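Local coordinates for Lmo2051 protein (Listeria monocytogenes, PDB 3I18) that probably acts as an ATP-dependent serine endopeptidase of the membrane, a Lon-related (S16) protease, of which this chain is the PDZ domain, at residues Val9-Val14 with Asp22-Gly27; Ile30-Gly35 with Lys58-His63. All blocks are in the same frame, centred on the assembly; numbering follows the deposited sequence.

Contact 1: residues Val9-Val14 with Asp22-Gly27; sequences VYVMSV and DVLHAG. Unlike the reference sequence in segment 9-14: Met12 (reference Leu).
Val11 and Val14 of strand 9-14 both turn their side chains toward the loop 22-27, where they meet Leu24 and the backbone on either side of His25. The two valines share a rotamer, CG1 anti to the backbone N and CG2 anti to the carbonyl carbon (chi1 178° and -175°), yet use their branches differently. Val11 lays CB and CG1 against the carbonyl oxygen of His25, with CB 3.9 Å from His25 O, while its CG2 reaches CD1 at the tip of Leu24, a looser approach of 4.5 Å. Val14 touches with CG2 alone: this methyl lies 4.3 Å from Leu24 CB and also approaches Leu24 O and the carbonyl carbon of His25. Leu24 is thus met at its root by one valine and at a terminal methyl by the other. One hydrogen bond fixes the two backbones to each other, Gly27 N to Val11 O at 2.9 Å. Beside it, Ala26 CB comes to 3.9 Å from Met12 O, and the edge of the Tyr10 ring brings CD2 to 4.1 Å from Gly27 O. The contact closes the connection between strands 9-14 and 29-33 of the PDZ domain, tying the loop back onto the strand it leaves. Val11 and Leu24 both pack on Ile30 of strand 29-33; Leu24 also touches Ile72 of strand 66-76. On strand 9-14's other flank runs strand 83-89, where Met12 and Ser13 form a classic beta bulge opposite Thr88.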
ATOM      1  N   VAL A   9       0.113   6.979   3.592  1.00 14.83           N
ATOM      2  CA  VAL A   9      -0.155   7.108   2.164  1.00 12.79           C
ATOM      3  C   VAL A   9      -1.644   6.929   1.845  1.00  9.32           C
ATOM      4  O   VAL A   9      -2.286   6.009   2.344  1.00 14.05           O
ATOM      5  CB  VAL A   9       0.681   6.076   1.355  1.00  7.98           C
ATOM      6  CG1 VAL A   9       0.307   4.655   1.758  1.00 15.67           C
ATOM      7  CG2 VAL A   9       0.459   6.277  -0.131  1.00 28.07           C
ATOM      8  N   TYR A  10      -2.195   7.822   1.024  1.00 13.20           N
ATOM      9  CA  TYR A  10      -3.604   7.726   0.641  1.00  9.23           C
ATOM     10  C   TYR A  10      -3.736   6.981  -0.679  1.00 14.57           C
ATOM     11  O   TYR A  10      -3.056   7.303  -1.656  1.00 17.09           O
ATOM     12  CB  TYR A  10      -4.233   9.117   0.504  1.00 19.01           C
ATOM     13  CG  TYR A  10      -4.389   9.853   1.814  1.00 19.35           C
ATOM     14  CD1 TYR A  10      -3.333  10.583   2.357  1.00 27.06           C
ATOM     15  CD2 TYR A  10      -5.586   9.792   2.528  1.00 28.95           C
ATOM     16  CE1 TYR A  10      -3.465  11.234   3.581  1.00 26.42           C
ATOM     17  CE2 TYR A  10      -5.728  10.437   3.755  1.00 23.51           C
ATOM     18  CZ  TYR A  10      -4.666  11.153   4.272  1.00 32.76           C
ATOM     19  OH  TYR A  10      -4.800  11.780   5.491  1.00 34.89           O
ATOM     20  N   VAL A  11      -4.611   5.982  -0.700  1.00 10.37           N
ATOM     21  CA  VAL A  11      -4.843   5.177  -1.895  1.00 12.00           C
ATOM     22  C   VAL A  11      -5.711   5.959  -2.880  1.00 15.83           C
ATOM     23  O   VAL A  11      -6.728   6.533  -2.497  1.00 17.12           O
ATOM     24  CB  VAL A  11      -5.561   3.854  -1.536  1.00 15.47           C
ATOM     25  CG1 VAL A  11      -5.844   3.049  -2.794  1.00 18.98           C
ATOM     26  CG2 VAL A  11      -4.702   3.048  -0.574  1.00 11.03           C
HETATM   27  N   MSE A  12      -5.318   5.980  -4.149  1.00 20.94           N
HETATM   28  CA  MSE A  12      -6.083   6.716  -5.149  1.00 24.38           C
HETATM   29  C   MSE A  12      -6.806   5.814  -6.126  1.00 23.29           C
HETATM   30  O   MSE A  12      -7.791   6.216  -6.743  1.00 30.48           O
HETATM   31  CB  MSE A  12      -5.171   7.670  -5.919  1.00 31.28           C
HETATM   32  CG  MSE A  12      -5.875   8.407  -7.040  1.00 39.62           C
HETATM   33 SE   MSE A  12      -4.850   9.886  -7.633  1.00 49.56          SE
HETATM   34  CE  MSE A  12      -3.447   8.919  -8.550  1.00 45.78           C
ATOM     35  N   SER A  13      -6.299   4.597  -6.279  1.00 15.54           N
ATOM     36  CA  SER A  13      -6.895   3.618  -7.178  1.00 14.39           C
ATOM     37  C   SER A  13      -6.403   2.231  -6.793  1.00 14.03           C
ATOM     38  O   SER A  13      -5.273   2.078  -6.335  1.00 10.99           O
ATOM     39  CB  SER A  13      -6.499   3.906  -8.624  1.00 19.94           C
ATOM     40  OG  SER A  13      -6.957   2.878  -9.484  1.00 33.57           O
ATOM     41  N   VAL A  14      -7.254   1.229  -6.990  1.00 10.62           N
ATOM     42  CA  VAL A  14      -6.921  -0.152  -6.671  1.00 11.13           C
ATOM     43  C   VAL A  14      -7.276  -1.034  -7.866  1.00  9.45           C
ATOM     44  O   VAL A  14      -8.388  -0.945  -8.389  1.00 13.47           O
ATOM     45  CB  VAL A  14      -7.725  -0.647  -5.438  1.00 12.68           C
ATOM     46  CG1 VAL A  14      -7.270  -2.039  -5.043  1.00 14.96           C
ATOM     47  CG2 VAL A  14      -7.551   0.327  -4.265  1.00 11.52           C
ATOM     48  N   ASP A  22      -9.839  -6.834  -2.655  1.00 14.21           N
ATOM     49  CA  ASP A  22     -10.716  -7.489  -1.699  1.00 19.06           C
ATOM     50  C   ASP A  22     -10.513  -6.930  -0.287  1.00 19.31           C
ATOM     51  O   ASP A  22     -11.126  -7.406   0.667  1.00 23.06           O
ATOM     52  CB  ASP A  22     -10.452  -9.000  -1.728  1.00 22.87           C
ATOM     53  CG  ASP A  22     -11.727  -9.817  -1.848  1.00 30.31           C
ATOM     54  OD1 ASP A  22     -12.654  -9.385  -2.566  1.00 32.42           O
ATOM     55  OD2 ASP A  22     -11.794 -10.902  -1.236  1.00 31.77           O
ATOM     56  N   VAL A  23      -9.666  -5.908  -0.167  1.00 18.27           N
ATOM     57  CA  VAL A  23      -9.373  -5.282   1.126  1.00 11.61           C
ATOM     58  C   VAL A  23      -9.444  -3.751   1.111  1.00 19.14           C
ATOM     59  O   VAL A  23     -10.204  -3.146   1.868  1.00 17.34           O
ATOM     60  CB  VAL A  23      -7.951  -5.658   1.626  1.00 15.64           C
ATOM     61  CG1 VAL A  23      -7.635  -4.912   2.913  1.00 10.60           C
ATOM     62  CG2 VAL A  23      -7.840  -7.153   1.835  1.00  9.71           C
ATOM     63  N   LEU A  24      -8.640  -3.130   0.250  1.00 10.58           N
ATOM     64  CA  LEU A  24      -8.571  -1.672   0.167  1.00  7.01           C
ATOM     65  C   LEU A  24      -9.571  -1.033  -0.789  1.00 12.28           C
ATOM     66  O   LEU A  24     -10.120  -1.689  -1.675  1.00 16.06           O
ATOM     67  CB  LEU A  24      -7.150  -1.250  -0.241  1.00  9.66           C
ATOM     68  CG  LEU A  24      -5.995  -1.704   0.658  1.00 12.44           C
ATOM     69  CD1 LEU A  24      -4.671  -1.381  -0.001  1.00 10.13           C
ATOM     70  CD2 LEU A  24      -6.110  -1.025   2.020  1.00 12.36           C
ATOM     71  N   HIS A  25      -9.801   0.260  -0.587  1.00 14.54           N
ATOM     72  CA  HIS A  25     -10.699   1.035  -1.434  1.00 14.36           C
ATOM     73  C   HIS A  25     -10.080   2.407  -1.645  1.00 12.53           C
ATOM     74  O   HIS A  25      -9.249   2.854  -0.850  1.00 16.91           O
ATOM     75  CB  HIS A  25     -12.081   1.187  -0.786  1.00 13.20           C
ATOM     76  CG  HIS A  25     -12.918  -0.054  -0.830  1.00 20.12           C
ATOM     77  ND1 HIS A  25     -12.914  -0.995   0.178  1.00 16.75           N
ATOM     78  CD2 HIS A  25     -13.786  -0.509  -1.766  1.00 17.37           C
ATOM     79  CE1 HIS A  25     -13.743  -1.976  -0.135  1.00 25.85           C
ATOM     80  NE2 HIS A  25     -14.284  -1.705  -1.310  1.00 19.09           N
ATOM     81  N   ALA A  26     -10.474   3.072  -2.723  1.00 14.58           N
ATOM     82  CA  ALA A  26      -9.953   4.397  -3.018  1.00 12.89           C
ATOM     83  C   ALA A  26     -10.314   5.325  -1.867  1.00 16.63           C
ATOM     84  O   ALA A  26     -11.457   5.338  -1.407  1.00 17.64           O
ATOM     85  CB  ALA A  26     -10.548   4.907  -4.321  1.00 10.08           C
ATOM     86  N   GLY A  27      -9.332   6.086  -1.397  1.00 13.32           N
ATOM     87  CA  GLY A  27      -9.570   7.007  -0.302  1.00 14.50           C
ATOM     88  C   GLY A  27      -9.004   6.529   1.022  1.00 15.41           C
ATOM     89  O   GLY A  27      -8.800   7.328   1.935  1.00 15.71           O
TER

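Contact 2: residues Ile30-Gly35 with Lys58-His63; sequences ITEIDG and KINYKH
Antiparallel strand pairing joins Ile30-Ile33 to Lys58-Tyr61, neighbouring strands inside the sheet of the PDZ domain, their directions 168° apart. A classic beta bulge interrupts the register: Thr31 and Glu32 both face Asn60. Asn60 O accepts from Thr31 N at 2.9 Å and, weakly, from Glu32 N; Thr31 OG1, between the backbone N and the carbonyl carbon (chi1 58°), also stands near this oxygen. In return Asn60 N gives Glu32 O an almost straight bond of 3.0 Å. Glu32 and Asn60 extend side by side from one face of the sheet, their flat end groups turned 76° apart. Ile30, Ile33, Ile59 and Tyr61 occupy the opposite face. There Ile59 bridges two partners: its CG2 meets Ile30 CG2 at 3.9 Å, the side chains crossing obliquely, and its CD1 reaches Ile33 CG1 at 3.7 Å, the two side chains lying side by side. Where the strand gives way to a turn, Asp34 grips Lys58 twice, Asp34 N to Lys58 O at 2.8 Å and Lys58 N to Asp34 OD2 at 2.9 Å, the carboxylate oxygen approached nearly along its C-O axis. Water 1 accepts from Gly35 N and donates to Lys58 O. Asp34 OD1 bonds Tyr47 OH of helix 41-49, whose Phe44 covers Ile30 and Ile33; strand 66-76 flanks 58-63, and strand 9-14 lies along 30-33.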
ATOM      1  N   ILE A  30      -3.252   4.331   4.375  1.00  9.65           N
ATOM      2  CA  ILE A  30      -2.425   3.240   4.887  1.00 10.22           C
ATOM      3  C   ILE A  30      -1.429   3.860   5.859  1.00  5.70           C
ATOM      4  O   ILE A  30      -0.656   4.742   5.485  1.00  9.64           O
ATOM      5  CB  ILE A  30      -1.664   2.533   3.757  1.00  3.95           C
ATOM      6  CG1 ILE A  30      -2.660   1.848   2.811  1.00  4.58           C
ATOM      7  CG2 ILE A  30      -0.698   1.525   4.347  1.00  7.02           C
ATOM      8  CD1 ILE A  30      -1.998   1.185   1.590  1.00  4.04           C
ATOM      9  N   THR A  31      -1.450   3.395   7.106  1.00  9.57           N
ATOM     10  CA  THR A  31      -0.583   3.931   8.147  1.00  9.84           C
ATOM     11  C   THR A  31       0.636   3.091   8.496  1.00  8.39           C
ATOM     12  O   THR A  31       1.644   3.624   8.948  1.00  8.69           O
ATOM     13  CB  THR A  31      -1.389   4.183   9.438  1.00  7.24           C
ATOM     14  OG1 THR A  31      -2.006   2.961   9.868  1.00 13.90           O
ATOM     15  CG2 THR A  31      -2.472   5.218   9.186  1.00 14.38           C
ATOM     16  N   GLU A  32       0.551   1.782   8.287  1.00  9.43           N
ATOM     17  CA  GLU A  32       1.668   0.898   8.587  1.00  6.13           C
ATOM     18  C   GLU A  32       1.662  -0.304   7.659  1.00  9.81           C
ATOM     19  O   GLU A  32       0.610  -0.745   7.191  1.00  9.59           O
ATOM     20  CB  GLU A  32       1.612   0.416  10.044  1.00  7.91           C
ATOM     21  CG  GLU A  32       1.834   1.510  11.083  1.00  8.67           C
ATOM     22  CD  GLU A  32       2.086   0.966  12.482  1.00 28.53           C
ATOM     23  OE1 GLU A  32       2.386   1.777  13.386  1.00 43.88           O
ATOM     24  OE2 GLU A  32       1.987  -0.260  12.688  1.00 21.38           O
ATOM     25  N   ILE A  33       2.854  -0.804   7.371  1.00  5.14           N
ATOM     26  CA  ILE A  33       3.015  -1.976   6.531  1.00  7.85           C
ATOM     27  C   ILE A  33       4.015  -2.870   7.270  1.00 18.29           C
ATOM     28  O   ILE A  33       5.103  -2.432   7.655  1.00 14.93           O
ATOM     29  CB  ILE A  33       3.513  -1.587   5.110  1.00  6.74           C
ATOM     30  CG1 ILE A  33       3.632  -2.837   4.239  1.00  9.14           C
ATOM     31  CG2 ILE A  33       4.844  -0.843   5.189  1.00  6.59           C
ATOM     32  CD1 ILE A  33       3.802  -2.529   2.756  1.00  8.00           C
ATOM     33  N   ASP A  34       3.610  -4.116   7.495  1.00 10.72           N
ATOM     34  CA  ASP A  34       4.407  -5.102   8.211  1.00  9.68           C
ATOM     35  C   ASP A  34       4.780  -4.665   9.632  1.00 13.00           C
ATOM     36  O   ASP A  34       5.900  -4.879  10.104  1.00 11.24           O
ATOM     37  CB  ASP A  34       5.642  -5.493   7.387  1.00 10.32           C
ATOM     38  CG  ASP A  34       5.316  -6.525   6.314  1.00 11.69           C
ATOM     39  OD1 ASP A  34       6.199  -6.864   5.496  1.00 11.52           O
ATOM     40  OD2 ASP A  34       4.169  -7.020   6.286  1.00  7.57           O
ATOM     41  N   GLY A  35       3.804  -4.053  10.302  1.00 13.14           N
ATOM     42  CA  GLY A  35       3.962  -3.607  11.681  1.00 15.86           C
ATOM     43  C   GLY A  35       4.770  -2.347  11.924  1.00 14.76           C
ATOM     44  O   GLY A  35       5.064  -2.002  13.074  1.00 19.06           O
ATOM     45  N   LYS A  58       1.325  -7.109   5.903  1.00  5.82           N
ATOM     46  CA  LYS A  58       0.265  -6.757   6.842  1.00  8.56           C
ATOM     47  C   LYS A  58       0.016  -5.274   6.664  1.00  7.67           C
ATOM     48  O   LYS A  58       0.942  -4.472   6.784  1.00  7.50           O
ATOM     49  CB  LYS A  58       0.690  -7.036   8.290  1.00 10.61           C
ATOM     50  CG  LYS A  58      -0.377  -6.651   9.319  1.00 10.57           C
ATOM     51  CD  LYS A  58      -0.080  -7.207  10.709  1.00 20.67           C
ATOM     52  CE  LYS A  58       1.218  -6.653  11.273  1.00 29.79           C
ATOM     53  NZ  LYS A  58       1.504  -7.169  12.651  1.00 17.85           N
ATOM     54  N   ILE A  59      -1.229  -4.910   6.376  1.00  6.27           N
ATOM     55  CA  ILE A  59      -1.569  -3.513   6.149  1.00  9.16           C
ATOM     56  C   ILE A  59      -2.536  -2.951   7.184  1.00  8.94           C
ATOM     57  O   ILE A  59      -3.602  -3.525   7.417  1.00  9.57           O
ATOM     58  CB  ILE A  59      -2.204  -3.319   4.737  1.00 11.23           C
ATOM     59  CG1 ILE A  59      -1.228  -3.753   3.640  1.00  9.22           C
ATOM     60  CG2 ILE A  59      -2.577  -1.859   4.527  1.00 14.22           C
ATOM     61  CD1 ILE A  59       0.002  -2.874   3.512  1.00 14.43           C
ATOM     62  N   ASN A  60      -2.148  -1.850   7.830  1.00  8.64           N
ATOM     63  CA  ASN A  60      -3.029  -1.182   8.788  1.00  9.65           C
ATOM     64  C   ASN A  60      -3.523   0.050   8.031  1.00  6.42           C
ATOM     65  O   ASN A  60      -2.720   0.835   7.520  1.00  8.62           O
ATOM     66  CB  ASN A  60      -2.282  -0.734  10.060  1.00  8.03           C
ATOM     67  CG  ASN A  60      -1.919  -1.891  10.978  1.00 12.10           C
ATOM     68  OD1 ASN A  60      -0.875  -2.517  10.823  1.00 13.58           O
ATOM     69  ND2 ASN A  60      -2.790  -2.182  11.941  1.00 16.98           N
ATOM     70  N   TYR A  61      -4.835   0.211   7.941  1.00  9.09           N
ATOM     71  CA  TYR A  61      -5.403   1.335   7.204  1.00 11.80           C
ATOM     72  C   TYR A  61      -6.727   1.770   7.804  1.00 10.82           C
ATOM     73  O   TYR A  61      -7.357   1.023   8.545  1.00 13.74           O
ATOM     74  CB  TYR A  61      -5.639   0.934   5.742  1.00 10.47           C
ATOM     75  CG  TYR A  61      -6.653  -0.184   5.570  1.00 10.23           C
ATOM     76  CD1 TYR A  61      -6.305  -1.514   5.807  1.00 11.95           C
ATOM     77  CD2 TYR A  61      -7.969   0.095   5.212  1.00 11.30           C
ATOM     78  CE1 TYR A  61      -7.249  -2.538   5.691  1.00 10.32           C
ATOM     79  CE2 TYR A  61      -8.916  -0.920   5.099  1.00 12.08           C
ATOM     80  CZ  TYR A  61      -8.550  -2.229   5.339  1.00 13.53           C
ATOM     81  OH  TYR A  61      -9.484  -3.233   5.230  1.00 18.23           O
ATOM     82  N   LYS A  62      -7.150   2.983   7.473  1.00 12.30           N
ATOM     83  CA  LYS A  62      -8.416   3.495   7.964  1.00 16.22           C
ATOM     84  C   LYS A  62      -9.379   3.540   6.792  1.00 15.82           C
ATOM     85  O   LYS A  62      -9.047   4.063   5.729  1.00 16.77           O
ATOM     86  CB  LYS A  62      -8.236   4.897   8.556  1.00 24.45           C
ATOM     87  CG  LYS A  62      -7.595   5.876   7.599  1.00 30.95           C
ATOM     88  CD  LYS A  62      -7.352   7.235   8.237  1.00 46.01           C
ATOM     89  CE  LYS A  62      -8.649   7.964   8.532  1.00 51.02           C
ATOM     90  NZ  LYS A  62      -8.383   9.369   8.980  1.00 51.96           N
ATOM     91  N   HIS A  63     -10.560   2.958   6.985  1.00 16.54           N
ATOM     92  CA  HIS A  63     -11.595   2.937   5.958  1.00 20.15           C
ATOM     93  C   HIS A  63     -12.791   3.702   6.504  1.00 26.45           C
ATOM     94  O   HIS A  63     -13.468   3.238   7.421  1.00 25.30           O
ATOM     95  CB  HIS A  63     -12.008   1.498   5.627  1.00 24.08           C
ATOM     96  CG  HIS A  63     -13.034   1.402   4.537  1.00 20.04           C
ATOM     97  ND1 HIS A  63     -12.864   1.995   3.306  1.00 22.57           N
ATOM     98  CD2 HIS A  63     -14.240   0.790   4.499  1.00 22.07           C
ATOM     99  CE1 HIS A  63     -13.924   1.755   2.554  1.00 19.53           C
ATOM    100  NE2 HIS A  63     -14.773   1.027   3.253  1.00 28.47           N
TER
HETATM  101  O   HOH W   1       1.222  -3.164   9.312  1.00 10.45           O

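How the contacts relate
Contacts 1 and 2 follow each other along the chain, their centres 11 Å apart, and meet in the sheet: strand 9-14 of contact 1 neighbours strand 29-33 of contact 2, with Val9 O 2.8 Å from Ile30 N, a probable hydrogen bond. The loop 22-27 also packs on strand 58-63. Leu24 CD2 lies 3.7 Å from Tyr61 CG, and Val23 CG1 is 3.4 Å from Tyr61 OH, while the rings of His25 and His63 meet with His25 ND1 3.8 Å from His63 CE1. The buried Val11, Leu24, Ile30 and Tyr61 thus draw the two contacts together within the PDZ domain, with the histidine pair at the exposed margin.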